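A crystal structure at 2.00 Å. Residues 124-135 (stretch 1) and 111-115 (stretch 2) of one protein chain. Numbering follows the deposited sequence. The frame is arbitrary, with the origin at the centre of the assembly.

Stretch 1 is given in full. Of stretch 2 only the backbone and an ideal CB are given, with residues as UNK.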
ATOM      1  N   LEU A 124      11.010 -16.121  -7.090  1.00 33.15           N
ATOM      2  CA  LEU A 124      11.184 -16.364  -8.520  1.00 33.49           C
ATOM      3  C   LEU A 124      10.050 -17.267  -9.049  1.00 32.64           C
ATOM      4  O   LEU A 124       9.396 -16.955 -10.034  1.00 32.14           O
ATOM      5  CB  LEU A 124      12.498 -17.101  -8.706  1.00 32.70           C
ATOM      6  CG  LEU A 124      12.841 -17.448 -10.133  1.00 36.36           C
ATOM      7  CD1 LEU A 124      12.559 -16.177 -10.862  1.00 41.01           C
ATOM      8  CD2 LEU A 124      14.374 -17.721 -10.209  1.00 41.64           C
ATOM      9  N   ALA A 125       9.859 -18.401  -8.379  1.00 32.10           N
ATOM     10  CA  ALA A 125       8.811 -19.298  -8.729  1.00 32.74           C
ATOM     11  C   ALA A 125       7.475 -18.623  -8.691  1.00 33.07           C
ATOM     12  O   ALA A 125       6.617 -18.914  -9.533  1.00 33.62           O
ATOM     13  CB  ALA A 125       8.775 -20.512  -7.792  1.00 32.92           C
ATOM     14  N   CYS A 126       7.271 -17.743  -7.723  1.00 33.04           N
ATOM     15  CA  CYS A 126       5.970 -17.036  -7.616  1.00 33.11           C
ATOM     16  C   CYS A 126       5.656 -16.127  -8.789  1.00 33.51           C
ATOM     17  O   CYS A 126       4.466 -15.878  -9.084  1.00 33.23           O
ATOM     18  CB  CYS A 126       5.846 -16.255  -6.302  1.00 30.68           C
ATOM     19  SG  CYS A 126       5.572 -17.491  -4.986  1.00 35.93           S
ATOM     20  N   ALA A 127       6.707 -15.570  -9.405  1.00 33.15           N
ATOM     21  CA  ALA A 127       6.524 -14.641 -10.489  1.00 31.90           C
ATOM     22  C   ALA A 127       6.024 -15.363 -11.714  1.00 32.81           C
ATOM     23  O   ALA A 127       5.344 -14.742 -12.543  1.00 31.59           O
ATOM     24  CB  ALA A 127       7.820 -13.847 -10.776  1.00 32.42           C
ATOM     25  N   ALA A 128       6.348 -16.673 -11.818  1.00 32.91           N
ATOM     26  CA  ALA A 128       5.943 -17.494 -12.962  1.00 33.91           C
ATOM     27  C   ALA A 128       4.428 -17.617 -12.957  1.00 34.15           C
ATOM     28  O   ALA A 128       3.798 -17.443 -11.912  1.00 35.20           O
ATOM     29  CB  ALA A 128       6.540 -18.830 -12.865  1.00 32.01           C
ATOM     30  N   HIS A 129       3.854 -17.917 -14.117  1.00 34.12           N
ATOM     31  CA  HIS A 129       2.412 -18.084 -14.236  1.00 33.66           C
ATOM     32  C   HIS A 129       1.916 -19.427 -13.841  1.00 34.05           C
ATOM     33  O   HIS A 129       0.830 -19.533 -13.307  1.00 34.63           O
ATOM     34  CB  HIS A 129       1.968 -17.789 -15.675  1.00 33.90           C
ATOM     35  CG  HIS A 129       2.444 -16.473 -16.125  1.00 36.22           C
ATOM     36  ND1 HIS A 129       3.353 -16.315 -17.141  1.00 42.74           N
ATOM     37  CD2 HIS A 129       2.247 -15.243 -15.597  1.00 35.83           C
ATOM     38  CE1 HIS A 129       3.653 -15.032 -17.259  1.00 37.39           C
ATOM     39  NE2 HIS A 129       2.993 -14.364 -16.331  1.00 38.20           N
ATOM     40  N   ILE A 130       2.683 -20.462 -14.180  1.00 33.86           N
ATOM     41  CA  ILE A 130       2.379 -21.874 -13.825  1.00 33.88           C
ATOM     42  C   ILE A 130       3.637 -22.489 -13.207  1.00 34.29           C
ATOM     43  O   ILE A 130       4.746 -22.247 -13.655  1.00 35.41           O
ATOM     44  CB  ILE A 130       2.020 -22.633 -15.071  1.00 33.48           C
ATOM     45  CG1 ILE A 130       0.750 -22.040 -15.714  1.00 29.88           C
ATOM     46  CG2 ILE A 130       1.903 -24.206 -14.870  1.00 33.28           C
ATOM     47  CD1 ILE A 130       0.512 -22.610 -17.113  1.00 31.77           C
ATOM     48  N   ARG A 131       3.459 -23.321 -12.201  1.00 34.34           N
ATOM     49  CA  ARG A 131       4.581 -24.011 -11.585  1.00 33.30           C
ATOM     50  C   ARG A 131       4.203 -25.475 -11.700  1.00 34.34           C
ATOM     51  O   ARG A 131       3.002 -25.834 -11.522  1.00 35.46           O
ATOM     52  CB  ARG A 131       4.732 -23.562 -10.096  1.00 33.08           C
ATOM     53  CG  ARG A 131       5.351 -22.175  -9.846  1.00 33.95           C
ATOM     54  CD  ARG A 131       4.891 -21.529  -8.501  1.00 29.96           C
ATOM     55  NE  ARG A 131       3.444 -21.283  -8.591  1.00 30.42           N
ATOM     56  CZ  ARG A 131       2.897 -20.316  -9.342  1.00 34.34           C
ATOM     57  NH1 ARG A 131       1.541 -20.221  -9.455  1.00 30.08           N
ATOM     58  NH2 ARG A 131       3.665 -19.422  -9.984  1.00 32.43           N
ATOM     59  N   VAL A 132       5.206 -26.319 -12.007  1.00 32.57           N
ATOM     60  CA  VAL A 132       5.079 -27.757 -11.990  1.00 33.84           C
ATOM     61  C   VAL A 132       6.128 -28.228 -10.990  1.00 34.08           C
ATOM     62  O   VAL A 132       7.323 -27.837 -11.097  1.00 34.35           O
ATOM     63  CB  VAL A 132       5.373 -28.405 -13.358  1.00 34.25           C
ATOM     64  CG1 VAL A 132       5.013 -29.856 -13.285  1.00 36.71           C
ATOM     65  CG2 VAL A 132       4.585 -27.757 -14.450  1.00 34.96           C
ATOM     66  N   ALA A 133       5.676 -29.002 -10.010  1.00 32.50           N
ATOM     67  CA  ALA A 133       6.536 -29.481  -8.948  1.00 34.52           C
ATOM     68  C   ALA A 133       6.718 -31.001  -9.040  1.00 35.07           C
ATOM     69  O   ALA A 133       5.720 -31.746  -9.048  1.00 34.41           O
ATOM     70  CB  ALA A 133       6.013 -29.063  -7.575  1.00 33.30           C
ATOM     71  N   GLU A 134       7.996 -31.425  -9.179  1.00 34.50           N
ATOM     72  CA  GLU A 134       8.462 -32.810  -8.906  1.00 35.52           C
ATOM     73  C   GLU A 134       8.350 -33.202  -7.424  1.00 35.01           C
ATOM     74  O   GLU A 134       8.342 -32.313  -6.567  1.00 33.99           O
ATOM     75  CB  GLU A 134       9.972 -32.897  -9.216  1.00 37.21           C
ATOM     76  CG  GLU A 134      10.260 -33.480 -10.481  1.00 39.46           C
ATOM     77  CD  GLU A 134      11.720 -33.396 -10.876  1.00 39.70           C
ATOM     78  OE1 GLU A 134      12.649 -33.850 -10.157  1.00 35.98           O
ATOM     79  OE2 GLU A 134      11.878 -32.915 -11.995  1.00 41.37           O
ATOM     80  N   ALA A 135       8.359 -34.507  -7.096  1.00 34.30           N
ATOM     81  CA  ALA A 135       8.209 -34.889  -5.698  1.00 34.83           C
ATOM     82  C   ALA A 135       9.247 -34.254  -4.751  1.00 35.51           C
ATOM     83  O   ALA A 135       8.942 -34.026  -3.584  1.00 35.44           O
ATOM     84  CB  ALA A 135       8.248 -36.388  -5.549  1.00 36.64           C
ATOM     85  N   UNK A 111       7.486 -22.542 -14.474  1.00 32.32           N
ATOM     86  CA  UNK A 111       8.665 -22.902 -13.664  1.00 32.73           C
ATOM     87  C   UNK A 111       8.618 -24.398 -13.311  1.00 33.59           C
ATOM     88  O   UNK A 111       7.598 -24.890 -12.808  1.00 35.14           O
ATOM     89  CB  UNK A 111       8.726 -22.055 -12.391  1.00 32.73           C
ATOM     90  N   UNK A 112       9.694 -25.121 -13.607  1.00 31.72           N
ATOM     91  CA  UNK A 112       9.797 -26.517 -13.302  1.00 30.93           C
ATOM     92  C   UNK A 112      10.484 -26.609 -11.967  1.00 31.53           C
ATOM     93  O   UNK A 112      11.642 -26.180 -11.853  1.00 32.10           O
ATOM     94  CB  UNK A 112      10.544 -27.292 -14.389  1.00 30.93           C
ATOM     95  N   UNK A 113       9.775 -27.062 -10.927  1.00 30.18           N
ATOM     96  CA  UNK A 113      10.335 -27.045  -9.565  1.00 30.94           C
ATOM     97  C   UNK A 113      10.839 -28.421  -9.079  1.00 32.49           C
ATOM     98  O   UNK A 113      10.202 -29.433  -9.283  1.00 32.99           O
ATOM     99  CB  UNK A 113       9.274 -26.528  -8.591  1.00 30.94           C
ATOM    100  N   UNK A 114      12.023 -28.466  -8.493  1.00 32.77           N
ATOM    101  CA  UNK A 114      12.517 -29.703  -7.852  1.00 32.19           C
ATOM    102  C   UNK A 114      13.397 -29.261  -6.701  1.00 31.90           C
ATOM    103  O   UNK A 114      13.819 -28.127  -6.712  1.00 31.76           O
ATOM    104  CB  UNK A 114      13.281 -30.601  -8.827  1.00 32.19           C
ATOM    105  N   UNK A 115      13.677 -30.152  -5.742  1.00 31.63           N
ATOM    106  CA  UNK A 115      14.642 -29.887  -4.673  1.00 32.39           C
ATOM    107  C   UNK A 115      14.310 -28.546  -4.037  1.00 32.52           C
ATOM    108  O   UNK A 115      13.173 -28.187  -3.902  1.00 33.78           O
ATOM    109  CB  UNK A 115      16.077 -29.897  -5.204  1.00 32.39           C
TER

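Stretch 1 runs from the end of a helix through a short turn into a strand that includes residues 130 to 133. Stretch 2 lies beside that strand and runs parallel to it, with an angle of 20° between the two directions. Four backbone hydrogen bonds join them. As in any strand, successive side chains alternate between the two faces of the sheet.

Position 111 is paired with Arg131. Its N donates to Ile130 O at 2.9 Å, and its O accepts from Val132 N at 2.9 Å. Both bonds are close to straight, as expected of a regular parallel ladder. The same O receives a CA-H...O contact from Arg131 CA at 3.4 Å. The CA-to-CB bond points to the face that carries Arg131 and Ala133, where the helix end of stretch 1 lies. The ideal CB of position 111 is already 3.9 Å from Ala128 CB, and the same ideal CB of position 111 is 4.2 Å from Arg131 CG. A small apolar residue suits this site best, and a larger one would have to steer between these neighbours. The deposited residue is Ala111. Its CB packs on Ala128 CB at 3.9 Å. The side chain of Arg131 passes close by and turns back to its own stretch, where NH2 donates to Ala125 O at 3.0 Å and to Ala128 O at 2.8 Å.

Position 112 is paired with Val132, and its CB points to the opposite face of the sheet. The nearest atom of stretch 1 to the ideal CB is Val132 O, at 4.6 Å. Besides this carbonyl, the Val132 side chain lies on the same face but more than 5 Å from the CB, so stretch 1 sets no tight limit on size here. Alanine, valine, isoleucine or threonine would all be reasonable. The residue is Ala112. It adds little side-chain contact, but its CA makes a CA-H...O contact with Val132 O at 3.6 Å.

Position 113 returns to the face of Arg131 and Ala133. Its N donates to Val132 O at 2.6 Å, a short bond, and its O accepts from Glu134 N at 3.0 Å. Ahead of the CB lies a space lined by Ala125 CB, Arg131 CB and Ala133 CB. These surfaces are apolar, so leucine, isoleucine, valine or methionine would suit. The residue is Leu113, with chi1 in m and chi2 in t. Leu113 CD2 reaches Ala125 CB at 3.9 Å, and Leu113 CD1 lies 3.8 Å from Arg131 CB. The leucine thus ties the strand to the helix as well as to its neighbouring strand.

Position 114 has its CB sideways to stretch 1. The ideal CB is 3.6 Å from Glu134 OE1. A polar or basic residue is plausible beside this carboxylate. The residue is Lys114. Its CB lies 3.7 Å from Glu134 OE1, but the extended chain leads away and NZ bonds elsewhere in the structure.

At position 115 the ideal CB is directed away and has no atom of stretch 1 within 5.5 Å. Its phi of 51° and psi of -141° favour glycine, and the residue is Gly115.

Stretch 2, residues 111-115: AALKG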
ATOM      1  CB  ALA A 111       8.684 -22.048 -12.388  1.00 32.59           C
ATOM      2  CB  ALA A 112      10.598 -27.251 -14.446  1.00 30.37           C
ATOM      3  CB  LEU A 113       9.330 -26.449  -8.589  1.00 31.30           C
ATOM      4  CG  LEU A 113       8.669 -25.141  -9.052  1.00 31.23           C
ATOM      5  CD1 LEU A 113       7.683 -24.730  -7.967  1.00 32.43           C
ATOM      6  CD2 LEU A 113       9.688 -24.041  -9.274  1.00 30.31           C
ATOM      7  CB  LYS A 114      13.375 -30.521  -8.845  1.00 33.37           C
ATOM      8  CG  LYS A 114      14.650 -29.805  -9.353  1.00 30.56           C
ATOM      9  CD  LYS A 114      15.240 -30.606 -10.521  1.00 37.89           C
ATOM     10  CE  LYS A 114      16.267 -29.758 -11.248  1.00 36.94           C
ATOM     11  NZ  LYS A 114      16.892 -30.432 -12.470  1.00 39.59           N
TER
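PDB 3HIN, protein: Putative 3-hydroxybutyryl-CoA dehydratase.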